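Local coordinates for protein nigerythrin (Desulfovibrio vulgaris subsp. vulgaris, PDB 1YUZ) that reduces hydrogen peroxide in vitro as an NADH peroxidase, pairing a ferritin-like diiron centre with a rubredoxin-like iron centre for electron transfer, at residues H172-C177 / P190-P195; G78-L83 / H140-A145; A43-T48 / A97-Y102; A49-A54 / L65-A70. All coordinates share one frame; numbering follows the deposited sequence. Where two conformers were deposited one is given.

Interaction 1: H172-C177 / P190-P195. With FE (Fe (III) ion), chain H.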
loop_
_atom_site.group_PDB
_atom_site.type_symbol
_atom_site.label_atom_id
_atom_site.label_comp_id
_atom_site.label_asym_id
_atom_site.label_seq_id
_atom_site.Cartn_x
_atom_site.Cartn_y
_atom_site.Cartn_z
ATOM N N HIS B 172 -5.885 16.718 5.460
ATOM C CA HIS B 172 -6.122 17.861 4.597
ATOM C C HIS B 172 -6.186 17.443 3.143
ATOM O O HIS B 172 -5.263 16.818 2.624
ATOM C CB HIS B 172 -5.018 18.887 4.821
ATOM C CG HIS B 172 -4.957 19.392 6.226
ATOM N ND1 HIS B 172 -5.844 20.325 6.718
ATOM C CD2 HIS B 172 -4.151 19.055 7.260
ATOM C CE1 HIS B 172 -5.585 20.543 7.995
ATOM N NE2 HIS B 172 -4.564 19.785 8.348
ATOM N N LEU B 173 -7.297 17.786 2.502
ATOM C CA LEU B 173 -7.538 17.460 1.106
ATOM C C LEU B 173 -7.352 18.682 0.221
ATOM O O LEU B 173 -7.869 19.763 0.508
ATOM C CB LEU B 173 -8.964 16.935 0.931
ATOM C CG LEU B 173 -9.417 16.648 -0.504
ATOM C CD1 LEU B 173 -8.602 15.500 -1.079
ATOM C CD2 LEU B 173 -10.892 16.290 -0.508
ATOM N N CYS B 174 -6.615 18.502 -0.867
ATOM C CA CYS B 174 -6.382 19.585 -1.801
ATOM C C CYS B 174 -7.716 20.011 -2.424
ATOM O O CYS B 174 -8.625 19.202 -2.577
ATOM C CB CYS B 174 -5.423 19.112 -2.886
ATOM S SG CYS B 174 -5.089 20.351 -4.140
ATOM N N PRO B 175 -7.851 21.297 -2.781
ATOM C CA PRO B 175 -9.100 21.780 -3.384
ATOM C C PRO B 175 -9.349 21.294 -4.813
ATOM O O PRO B 175 -10.501 21.122 -5.219
ATOM C CB PRO B 175 -8.944 23.301 -3.344
ATOM C CG PRO B 175 -7.963 23.538 -2.258
ATOM C CD PRO B 175 -6.976 22.425 -2.425
ATOM N N ILE B 176 -8.280 21.076 -5.575
ATOM C CA ILE B 176 -8.433 20.673 -6.973
ATOM C C ILE B 176 -7.877 19.318 -7.404
ATOM O O ILE B 176 -7.974 18.951 -8.573
ATOM C CB ILE B 176 -7.863 21.755 -7.911
ATOM C CG1 ILE B 176 -6.366 21.937 -7.660
ATOM C CG2 ILE B 176 -8.615 23.068 -7.692
ATOM C CD1 ILE B 176 -5.695 22.859 -8.662
ATOM N N CYS B 177 -7.266 18.584 -6.484
ATOM C CA CYS B 177 -6.785 17.254 -6.826
ATOM C C CYS B 177 -7.018 16.377 -5.608
ATOM O O CYS B 177 -7.446 16.868 -4.560
ATOM C CB CYS B 177 -5.311 17.268 -7.269
ATOM S SG CYS B 177 -4.044 17.218 -5.992
ATOM N N PRO B 190 1.902 18.584 -3.403
ATOM C CA PRO B 190 2.994 18.100 -4.250
ATOM C C PRO B 190 2.529 17.725 -5.652
ATOM O O PRO B 190 3.343 17.559 -6.560
ATOM C CB PRO B 190 3.521 16.897 -3.474
ATOM C CG PRO B 190 2.278 16.361 -2.827
ATOM C CD PRO B 190 1.604 17.622 -2.327
ATOM N N ILE B 191 1.218 17.595 -5.829
ATOM C CA ILE B 191 0.670 17.227 -7.124
ATOM C C ILE B 191 0.317 18.433 -7.994
ATOM O O ILE B 191 0.604 18.427 -9.191
ATOM C CB ILE B 191 -0.581 16.319 -6.956
ATOM C CG1 ILE B 191 -0.162 14.971 -6.356
ATOM C CG2 ILE B 191 -1.274 16.109 -8.301
ATOM C CD1 ILE B 191 -1.328 14.042 -6.040
ATOM N N CYS B 192 -0.273 19.471 -7.401
ATOM C CA CYS B 192 -0.671 20.654 -8.169
ATOM C C CYS B 192 -0.164 21.987 -7.622
ATOM O O CYS B 192 -0.436 23.038 -8.203
ATOM C CB CYS B 192 -2.196 20.717 -8.274
ATOM S SG CYS B 192 -3.003 21.117 -6.712
ATOM N N PHE B 193 0.547 21.946 -6.501
ATOM C CA PHE B 193 1.109 23.143 -5.872
ATOM C C PHE B 193 0.143 24.101 -5.170
ATOM O O PHE B 193 0.551 25.190 -4.774
ATOM C CB PHE B 193 1.953 23.931 -6.884
ATOM C CG PHE B 193 3.301 23.312 -7.185
ATOM C CD1 PHE B 193 3.665 22.069 -6.663
ATOM C CD2 PHE B 193 4.204 23.978 -8.008
ATOM C CE1 PHE B 193 4.909 21.504 -6.959
ATOM C CE2 PHE B 193 5.446 23.421 -8.311
ATOM C CZ PHE B 193 5.799 22.184 -7.787
ATOM N N ARG B 194 -1.122 23.723 -5.007
ATOM C CA ARG B 194 -2.053 24.607 -4.300
ATOM C C ARG B 194 -1.540 24.790 -2.874
ATOM O O ARG B 194 -1.101 23.834 -2.241
ATOM C CB ARG B 194 -3.467 24.010 -4.253
ATOM C CG ARG B 194 -4.347 24.333 -5.455
ATOM C CD ARG B 194 -4.693 25.821 -5.524
ATOM N NE ARG B 194 -5.372 26.160 -6.775
ATOM C CZ ARG B 194 -6.691 26.206 -6.940
ATOM N NH1 ARG B 194 -7.507 25.944 -5.928
ATOM N NH2 ARG B 194 -7.193 26.496 -8.132
ATOM N N PRO B 195 -1.583 26.025 -2.349
ATOM C CA PRO B 195 -1.110 26.291 -0.987
ATOM C C PRO B 195 -1.920 25.557 0.074
ATOM O O PRO B 195 -3.104 25.287 -0.112
ATOM C CB PRO B 195 -1.259 27.805 -0.856
ATOM C CG PRO B 195 -1.103 28.286 -2.258
ATOM C CD PRO B 195 -1.924 27.284 -3.032
HETATM FE FE FE H . -3.443 19.342 -5.391
#
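Three thiolates converge on one Fe(III) from two facing segments: C174 and C177 from 172-177, C192 from 190-195. The SG atoms of C174, C177 and C192 each lie 2.3 Å from FE; C189, just before 190-195, supplies the fourth ligand of this rubredoxin-type Cys4 site. The sulfurs arrive by different torsions. C174 holds SG anti to its backbone N (chi1 178°), whereas C177 and C192 place SG between the backbone N and the carbonyl carbon. C174 SG and C192 SG end 3.4 Å apart, a closeness imposed by the shared metal. Apolar groups screen the sulfurs: I191 sets its CB 3.7 Å from C177 SG, and I176 lays CG1 3.6 Å from C192 SG. I176 also meets R194, the two side chains crossing at about a right angle. The arginine chain bends at chi2 (-67°), so its guanidinium runs under the isoleucine, with I176 CG2 over one face, 3.6 Å from R194 NH1; P175 CB approaches the same nitrogen obliquely. Backbone amides also point at two of the sulfurs. I176 N donates to C174 SG over 3.6 Å, and R194 N makes a weak bond to C192 SG. N-H groups directed at thiolates would offset some of the negative charge and so probably favour the reduced iron, in keeping with an electron-transfer centre.

Interaction 2: G78-L83 / H140-A145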
loop_
_atom_site.group_PDB
_atom_site.type_symbol
_atom_site.label_atom_id
_atom_site.label_comp_id
_atom_site.label_asym_id
_atom_site.label_seq_id
_atom_site.Cartn_x
_atom_site.Cartn_y
_atom_site.Cartn_z
ATOM N N GLY B 78 -15.253 15.002 -11.000
ATOM C CA GLY B 78 -15.484 16.333 -11.537
ATOM C C GLY B 78 -14.547 16.657 -12.685
ATOM O O GLY B 78 -14.973 17.200 -13.704
ATOM N N LEU B 79 -13.270 16.327 -12.525
ATOM C CA LEU B 79 -12.284 16.595 -13.565
ATOM C C LEU B 79 -12.580 15.796 -14.826
ATOM O O LEU B 79 -12.493 16.317 -15.937
ATOM C CB LEU B 79 -10.880 16.246 -13.068
ATOM C CG LEU B 79 -10.321 17.088 -11.919
ATOM C CD1 LEU B 79 -8.988 16.509 -11.477
ATOM C CD2 LEU B 79 -10.162 18.536 -12.365
ATOM N N GLU B 80 -12.927 14.527 -14.648
ATOM C CA GLU B 80 -13.225 13.647 -15.769
ATOM C C GLU B 80 -14.542 14.019 -16.438
ATOM O O GLU B 80 -14.634 14.056 -17.668
ATOM C CB GLU B 80 -13.232 12.195 -15.279
ATOM C CG GLU B 80 -11.834 11.766 -14.824
ATOM C CD GLU B 80 -11.803 10.585 -13.865
ATOM O OE1 GLU B 80 -12.868 10.097 -13.436
ATOM O OE2 GLU B 80 -10.681 10.149 -13.534
ATOM N N TYR B 81 -15.552 14.318 -15.630
ATOM C CA TYR B 81 -16.860 14.697 -16.150
ATOM C C TYR B 81 -16.777 15.955 -17.016
ATOM O O TYR B 81 -17.420 16.036 -18.066
ATOM C CB TYR B 81 -17.834 14.929 -14.993
ATOM C CG TYR B 81 -19.165 15.502 -15.417
ATOM C CD1 TYR B 81 -20.011 14.794 -16.268
ATOM C CD2 TYR B 81 -19.577 16.755 -14.968
ATOM C CE1 TYR B 81 -21.240 15.319 -16.661
ATOM C CE2 TYR B 81 -20.804 17.291 -15.357
ATOM C CZ TYR B 81 -21.628 16.567 -16.202
ATOM O OH TYR B 81 -22.841 17.091 -16.590
ATOM N N ALA B 82 -15.986 16.930 -16.578
ATOM C CA ALA B 82 -15.843 18.174 -17.326
ATOM C C ALA B 82 -15.389 17.887 -18.752
ATOM O O ALA B 82 -15.864 18.512 -19.700
ATOM C CB ALA B 82 -14.850 19.092 -16.633
ATOM N N LEU B 83 -14.469 16.941 -18.905
ATOM C CA LEU B 83 -13.973 16.588 -20.229
ATOM C C LEU B 83 -15.034 15.867 -21.050
ATOM O O LEU B 83 -15.214 16.153 -22.234
ATOM C CB LEU B 83 -12.723 15.712 -20.123
ATOM C CG LEU B 83 -11.459 16.370 -19.565
ATOM C CD1 LEU B 83 -10.299 15.390 -19.651
ATOM C CD2 LEU B 83 -11.142 17.631 -20.357
ATOM N N HIS B 140 -3.739 15.017 -18.790
ATOM C CA HIS B 140 -3.632 15.845 -17.594
ATOM C C HIS B 140 -4.558 15.353 -16.487
ATOM O O HIS B 140 -4.129 15.138 -15.353
ATOM C CB HIS B 140 -3.975 17.297 -17.931
ATOM C CG HIS B 140 -4.067 18.193 -16.735
ATOM N ND1 HIS B 140 -2.959 18.617 -16.035
ATOM C CD2 HIS B 140 -5.139 18.728 -16.104
ATOM C CE1 HIS B 140 -3.344 19.380 -15.026
ATOM N NE2 HIS B 140 -4.661 19.462 -15.046
ATOM N N VAL B 141 -5.832 15.177 -16.816
ATOM C CA VAL B 141 -6.801 14.724 -15.830
ATOM C C VAL B 141 -6.467 13.345 -15.264
ATOM O O VAL B 141 -6.470 13.152 -14.050
ATOM C CB VAL B 141 -8.225 14.714 -16.427
ATOM C CG1 VAL B 141 -9.188 14.013 -15.480
ATOM C CG2 VAL B 141 -8.685 16.148 -16.679
ATOM N N PHE B 142 -6.167 12.391 -16.139
ATOM C CA PHE B 142 -5.834 11.039 -15.700
ATOM C C PHE B 142 -4.560 11.033 -14.858
ATOM O O PHE B 142 -4.430 10.247 -13.922
ATOM C CB PHE B 142 -5.656 10.119 -16.909
ATOM C CG PHE B 142 -6.943 9.731 -17.586
ATOM C CD1 PHE B 142 -6.972 9.517 -18.961
ATOM C CD2 PHE B 142 -8.113 9.526 -16.855
ATOM C CE1 PHE B 142 -8.137 9.101 -19.597
ATOM C CE2 PHE B 142 -9.286 9.110 -17.484
ATOM C CZ PHE B 142 -9.297 8.894 -18.861
ATOM N N THR B 143 -3.616 11.899 -15.207
ATOM C CA THR B 143 -2.362 12.001 -14.473
ATOM C C THR B 143 -2.613 12.492 -13.053
ATOM O O THR B 143 -2.092 11.925 -12.089
ATOM C CB THR B 143 -1.386 12.971 -15.170
ATOM O OG1 THR B 143 -0.880 12.358 -16.360
ATOM C CG2 THR B 143 -0.223 13.328 -14.256
ATOM N N ARG B 144 -3.405 13.553 -12.920
ATOM C CA ARG B 144 -3.710 14.095 -11.603
ATOM C C ARG B 144 -4.369 13.038 -10.726
ATOM O O ARG B 144 -3.992 12.861 -9.568
ATOM C CB ARG B 144 -4.616 15.328 -11.717
ATOM C CG ARG B 144 -3.904 16.588 -12.196
ATOM C CD ARG B 144 -4.446 17.838 -11.496
ATOM N NE ARG B 144 -3.712 19.049 -11.860
ATOM C CZ ARG B 144 -2.401 19.205 -11.703
ATOM N NH1 ARG B 144 -1.675 18.223 -11.186
ATOM N NH2 ARG B 144 -1.812 20.334 -12.067
ATOM N N ALA B 145 -5.351 12.331 -11.276
ATOM C CA ALA B 145 -6.040 11.290 -10.519
ATOM C C ALA B 145 -5.057 10.189 -10.122
ATOM O O ALA B 145 -4.998 9.794 -8.958
ATOM C CB ALA B 145 -7.188 10.698 -11.348
#
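This is antiparallel helix packing inside the ferritin-like four-helix bundle, where 78-83 of helix 60-87 runs against 140-145 of helix 136-161. The segment axes approach to 9.6 Å, with their directions 169° apart. V141 is the centre of the contact, and its two methyls divide the work. V141 CG1, anti to the backbone N (chi1 170°), fits between L79 and E80, touching E80 CG at 3.5 Å and L79 CB at 3.7 Å. V141 CG2 meets L83 tip to tip; its 3.5 Å to L83 CD1 is tighter than usual van der Waals contact. E80 crosses V141 obliquely, its aliphatic part giving the contact while the extended chain carries the carboxylate onward. The buried E80 OE2 lies at the edge of the F142 ring, near its plane, 4.2 Å from CD2, and at the same distance from A145 CB. Its polar partner is Y123 OH, a hydrogen bond to helix 104-132. Beside it stands the iron ligand E40 of helix 29-56, so E80 probably belongs to the diiron second shell. The F142 ring also packs on L33 of helix 29-56 and on F126 and I127 of helix 104-132, while R144 reaches C192 in the rubredoxin-like domain.

Interaction 3: A43-T48 / A97-Y102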
loop_
_atom_site.group_PDB
_atom_site.type_symbol
_atom_site.label_atom_id
_atom_site.label_comp_id
_atom_site.label_asym_id
_atom_site.label_seq_id
_atom_site.Cartn_x
_atom_site.Cartn_y
_atom_site.Cartn_z
ATOM N N ALA B 43 -15.983 3.861 -6.157
ATOM C CA ALA B 43 -15.018 4.103 -5.089
ATOM C C ALA B 43 -15.596 5.057 -4.052
ATOM O O ALA B 43 -15.430 4.861 -2.849
ATOM C CB ALA B 43 -13.729 4.677 -5.666
ATOM N N HIS B 44 -16.275 6.098 -4.520
ATOM C CA HIS B 44 -16.865 7.062 -3.608
ATOM C C HIS B 44 -17.893 6.383 -2.719
ATOM O O HIS B 44 -17.924 6.602 -1.508
ATOM C CB HIS B 44 -17.526 8.203 -4.379
ATOM C CG HIS B 44 -18.078 9.274 -3.496
ATOM N ND1 HIS B 44 -19.311 9.181 -2.887
ATOM C CD2 HIS B 44 -17.538 10.442 -3.075
ATOM C CE1 HIS B 44 -19.506 10.248 -2.130
ATOM N NE2 HIS B 44 -18.445 11.028 -2.227
ATOM N N ALA B 45 -18.738 5.555 -3.322
ATOM C CA ALA B 45 -19.758 4.847 -2.563
ATOM C C ALA B 45 -19.104 3.901 -1.561
ATOM O O ALA B 45 -19.554 3.773 -0.424
ATOM C CB ALA B 45 -20.667 4.071 -3.508
ATOM N N LYS B 46 -18.032 3.243 -1.980
ATOM C CA LYS B 46 -17.341 2.318 -1.097
ATOM C C LYS B 46 -16.716 3.025 0.102
ATOM O O LYS B 46 -16.898 2.608 1.244
ATOM C CB LYS B 46 -16.258 1.558 -1.866
ATOM C CG LYS B 46 -15.663 0.422 -1.061
ATOM C CD LYS B 46 -14.719 -0.441 -1.873
ATOM C CE LYS B 46 -13.395 0.250 -2.121
ATOM N NZ LYS B 46 -12.416 -0.699 -2.728
ATOM N N TYR B 47 -15.984 4.103 -0.156
ATOM C CA TYR B 47 -15.331 4.842 0.913
ATOM C C TYR B 47 -16.326 5.491 1.853
ATOM O O TYR B 47 -16.067 5.622 3.050
ATOM C CB TYR B 47 -14.398 5.885 0.313
ATOM C CG TYR B 47 -13.244 5.261 -0.437
ATOM C CD1 TYR B 47 -12.461 6.019 -1.301
ATOM C CD2 TYR B 47 -12.932 3.905 -0.277
ATOM C CE1 TYR B 47 -11.396 5.446 -1.989
ATOM C CE2 TYR B 47 -11.869 3.323 -0.960
ATOM C CZ TYR B 47 -11.108 4.101 -1.812
ATOM O OH TYR B 47 -10.056 3.537 -2.492
ATOM N N THR B 48 -17.466 5.899 1.311
ATOM C CA THR B 48 -18.504 6.507 2.125
ATOM C C THR B 48 -19.056 5.442 3.076
ATOM O O THR B 48 -19.279 5.707 4.258
ATOM C CB THR B 48 -19.620 7.070 1.232
ATOM O OG1 THR B 48 -19.083 8.137 0.442
ATOM C CG2 THR B 48 -20.778 7.599 2.072
ATOM N N ALA B 97 -25.176 1.870 -6.186
ATOM C CA ALA B 97 -25.659 1.486 -4.873
ATOM C C ALA B 97 -24.456 1.389 -3.950
ATOM O O ALA B 97 -23.316 1.291 -4.409
ATOM C CB ALA B 97 -26.371 0.146 -4.948
ATOM N N ALA B 98 -24.709 1.427 -2.650
ATOM C CA ALA B 98 -23.640 1.334 -1.674
ATOM C C ALA B 98 -23.293 -0.129 -1.419
ATOM O O ALA B 98 -24.180 -0.981 -1.315
ATOM C CB ALA B 98 -24.062 2.003 -0.379
ATOM N N PRO B 99 -21.992 -0.444 -1.334
ATOM C CA PRO B 99 -21.539 -1.814 -1.084
ATOM C C PRO B 99 -21.477 -2.046 0.420
ATOM O O PRO B 99 -21.672 -1.118 1.203
ATOM C CB PRO B 99 -20.155 -1.823 -1.712
ATOM C CG PRO B 99 -19.650 -0.454 -1.344
ATOM C CD PRO B 99 -20.850 0.442 -1.627
ATOM N N SER B 100 -21.209 -3.283 0.819
ATOM C CA SER B 100 -21.090 -3.607 2.233
ATOM C C SER B 100 -19.738 -3.153 2.758
ATOM O O SER B 100 -18.750 -3.111 2.023
ATOM C CB SER B 100 -21.207 -5.115 2.459
ATOM O OG SER B 100 -22.554 -5.529 2.534
ATOM N N ALA B 101 -19.711 -2.807 4.037
ATOM C CA ALA B 101 -18.486 -2.400 4.708
ATOM C C ALA B 101 -18.239 -3.497 5.733
ATOM O O ALA B 101 -19.164 -3.915 6.426
ATOM C CB ALA B 101 -18.683 -1.068 5.408
ATOM N N TYR B 102 -17.007 -3.980 5.822
ATOM C CA TYR B 102 -16.697 -5.031 6.780
ATOM C C TYR B 102 -15.839 -4.466 7.903
ATOM O O TYR B 102 -15.957 -3.288 8.230
ATOM C CB TYR B 102 -15.996 -6.188 6.066
ATOM C CG TYR B 102 -16.808 -6.716 4.904
ATOM C CD1 TYR B 102 -16.654 -6.192 3.624
ATOM C CD2 TYR B 102 -17.770 -7.705 5.098
ATOM C CE1 TYR B 102 -17.440 -6.640 2.562
ATOM C CE2 TYR B 102 -18.560 -8.158 4.046
ATOM C CZ TYR B 102 -18.388 -7.622 2.783
ATOM O OH TYR B 102 -19.170 -8.066 1.742
#
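Apolar contacts carry this small surface patch, in which the loop 97-102 lies across one face of helix 29-56. P99, the main anchor, rests its CG and CD on the backbone of A45 and K46: P99 CG comes to 3.6 Å from K46 CA, and P99 CD lies 3.8 Å from A45 O. K46 and P99 cross at about a right angle, the lysine CB being 4.0 Å from P99 CG. A45 points its methyl at the loop and touches backbone as well as ring, with CB 3.9 Å from A97 O and 4.1 Å from P99 CD. The loop belongs to the long link from helix 60-87 to helix 104-132, the connection between the two helical pairs of the ferritin-like bundle, here passing over the outside of the first helix. Polar interactions leave the interface. K46 has CG anti to its backbone N (chi1 -170°) and bends at chi3 (74°), which leads NZ away from P99 to a hydrogen bond with S110 OG on helix 104-132. On the inner side of the helix Y47 OH bonds the iron ligand E115. T48 OG1 turns back on its own helix, donating to H44 O over 2.7 Å from above the carbonyl plane; the same oxygen accepts T48 N.

Interaction 4: A49-A54 / L65-A70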
loop_
_atom_site.group_PDB
_atom_site.type_symbol
_atom_site.label_atom_id
_atom_site.label_comp_id
_atom_site.label_asym_id
_atom_site.label_seq_id
_atom_site.Cartn_x
_atom_site.Cartn_y
_atom_site.Cartn_z
ATOM N N ALA B 49 -19.255 4.231 2.565
ATOM C CA ALA B 49 -19.748 3.146 3.405
ATOM C C ALA B 49 -18.670 2.773 4.430
ATOM O O ALA B 49 -18.969 2.526 5.599
ATOM C CB ALA B 49 -20.108 1.939 2.550
ATOM N N PHE B 50 -17.416 2.733 3.991
ATOM C CA PHE B 50 -16.313 2.402 4.891
ATOM C C PHE B 50 -16.202 3.426 6.023
ATOM O O PHE B 50 -15.913 3.073 7.166
ATOM C CB PHE B 50 -14.989 2.358 4.124
ATOM C CG PHE B 50 -14.813 1.140 3.251
ATOM C CD1 PHE B 50 -13.658 0.995 2.494
ATOM C CD2 PHE B 50 -15.775 0.132 3.200
ATOM C CE1 PHE B 50 -13.455 -0.131 1.700
ATOM C CE2 PHE B 50 -15.575 -1.001 2.405
ATOM C CZ PHE B 50 -14.414 -1.129 1.656
ATOM N N ALA B 51 -16.427 4.699 5.704
ATOM C CA ALA B 51 -16.351 5.759 6.706
ATOM C C ALA B 51 -17.429 5.577 7.765
ATOM O O ALA B 51 -17.163 5.673 8.962
ATOM C CB ALA B 51 -16.505 7.119 6.043
ATOM N N LYS B 52 -18.649 5.308 7.320
ATOM C CA LYS B 52 -19.755 5.124 8.246
ATOM C C LYS B 52 -19.476 3.940 9.165
ATOM O O LYS B 52 -19.725 4.007 10.369
ATOM C CB LYS B 52 -21.051 4.904 7.466
ATOM C CG LYS B 52 -22.288 4.752 8.336
ATOM C CD LYS B 52 -23.551 4.811 7.493
ATOM C CE LYS B 52 -24.791 4.505 8.316
ATOM N NZ LYS B 52 -24.803 3.088 8.772
ATOM N N ALA B 53 -18.945 2.863 8.598
ATOM C CA ALA B 53 -18.629 1.676 9.385
ATOM C C ALA B 53 -17.501 1.966 10.373
ATOM O O ALA B 53 -17.551 1.538 11.525
ATOM C CB ALA B 53 -18.238 0.525 8.464
ATOM N N ALA B 54 -16.485 2.700 9.925
ATOM C CA ALA B 54 -15.357 3.037 10.787
ATOM C C ALA B 54 -15.828 3.796 12.024
ATOM O O ALA B 54 -15.381 3.519 13.138
ATOM C CB ALA B 54 -14.335 3.869 10.018
ATOM N N LEU B 65 -10.432 9.694 7.318
ATOM C CA LEU B 65 -9.583 9.420 6.167
ATOM C C LEU B 65 -10.448 8.905 5.014
ATOM O O LEU B 65 -10.270 9.315 3.870
ATOM C CB LEU B 65 -8.505 8.390 6.518
ATOM C CG LEU B 65 -7.629 7.952 5.334
ATOM C CD1 LEU B 65 -6.979 9.164 4.668
ATOM C CD2 LEU B 65 -6.574 6.973 5.821
ATOM N N PHE B 66 -11.386 8.010 5.307
ATOM C CA PHE B 66 -12.265 7.491 4.262
ATOM C C PHE B 66 -13.122 8.614 3.685
ATOM O O PHE B 66 -13.375 8.653 2.484
ATOM C CB PHE B 66 -13.168 6.380 4.813
ATOM C CG PHE B 66 -12.497 5.034 4.908
ATOM C CD1 PHE B 66 -12.538 4.305 6.092
ATOM C CD2 PHE B 66 -11.854 4.479 3.804
ATOM C CE1 PHE B 66 -11.950 3.043 6.174
ATOM C CE2 PHE B 66 -11.266 3.216 3.881
ATOM C CZ PHE B 66 -11.316 2.503 5.066
ATOM N N GLU B 67 -13.560 9.532 4.541
ATOM C CA GLU B 67 -14.381 10.647 4.085
ATOM C C GLU B 67 -13.564 11.587 3.206
ATOM O O GLU B 67 -14.048 12.065 2.180
ATOM C CB GLU B 67 -14.965 11.383 5.293
ATOM C CG GLU B 67 -15.934 10.504 6.064
ATOM C CD GLU B 67 -16.285 11.037 7.441
ATOM O OE1 GLU B 67 -15.594 11.949 7.940
ATOM O OE2 GLU B 67 -17.255 10.517 8.034
ATOM N N ALA B 68 -12.318 11.834 3.595
ATOM C CA ALA B 68 -11.448 12.699 2.815
ATOM C C ALA B 68 -11.160 12.049 1.466
ATOM O O ALA B 68 -11.170 12.714 0.434
ATOM C CB ALA B 68 -10.143 12.946 3.565
ATOM N N THR B 69 -10.920 10.742 1.471
ATOM C CA THR B 69 -10.618 10.049 0.224
ATOM C C THR B 69 -11.844 9.974 -0.685
ATOM O O THR B 69 -11.723 10.071 -1.905
ATOM C CB THR B 69 -10.042 8.647 0.489
ATOM O OG1 THR B 69 -8.990 8.748 1.461
ATOM C CG2 THR B 69 -9.445 8.080 -0.788
ATOM N N ALA B 70 -13.027 9.815 -0.101
ATOM C CA ALA B 70 -14.240 9.789 -0.906
ATOM C C ALA B 70 -14.341 11.150 -1.592
ATOM O O ALA B 70 -14.635 11.240 -2.784
ATOM C CB ALA B 70 -15.458 9.556 -0.027
#
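F50 and F66 form the tight half of this contact. F50 CB stands 3.5 Å from the centroid of the F66 ring and only 3° off its normal, a CH-pi contact over the ring centre. Beyond CB the phenyl of F50 leads away from the other segment, CG lying anti to its carbonyl carbon (chi1 -74°), and its near edge meets F66: F50 CD1 is 3.5 Å from F66 CE2. The result is an offset edge-to-face pair, with centroids 5.3 Å apart and planes at 66°. A51 packs just as closely next to it, its CB 3.6 Å from F66 CB and 3.4 Å from E67 CG. With only a methyl at A51, the backbones come close, A51 CA to F66 CA being 5.1 Å, where helices 29-56 and 60-87 run antiparallel as the first hairpin of the ferritin-like four-helix bundle. The segment axes are 8.2 Å apart at their closest. F66 looks on into the bundle, where its ring meets Y156 of helix 136-161 and L108 of helix 104-132. A54 forms the looser apolar margin, its CB 4.3 Å from F66 CD1 at the ring edge. The carboxylate of E67, a partly exposed residue, is the polar side: beyond CG the extended chain carries OE2 to a salt bridge with R55, one turn on from A51 along helix 29-56.

Overall arrangement
Interactions 2, 3 and 4 lie in the ferritin-like bundle; interaction 1 builds the rubredoxin-like iron site and comes last along the chain. Interaction 4 is nested within the loop closed by interaction 3; both use helix 29-56, their centres about 9 Å apart. Interaction 2 shares helix 60-87 with interaction 4, centres about 22 Å apart, across the chain's centre. The domains meet where interaction 1 touches interaction 2, centres about 14 Å apart: I191 O is 3.0 Å from R144 NH1, a probable but weak hydrogen bond. L173 also packs on A68. The I191 side chain comes within about 10 Å of the diiron Fe(II); this proximity of domains is consistent with electron transfer between them.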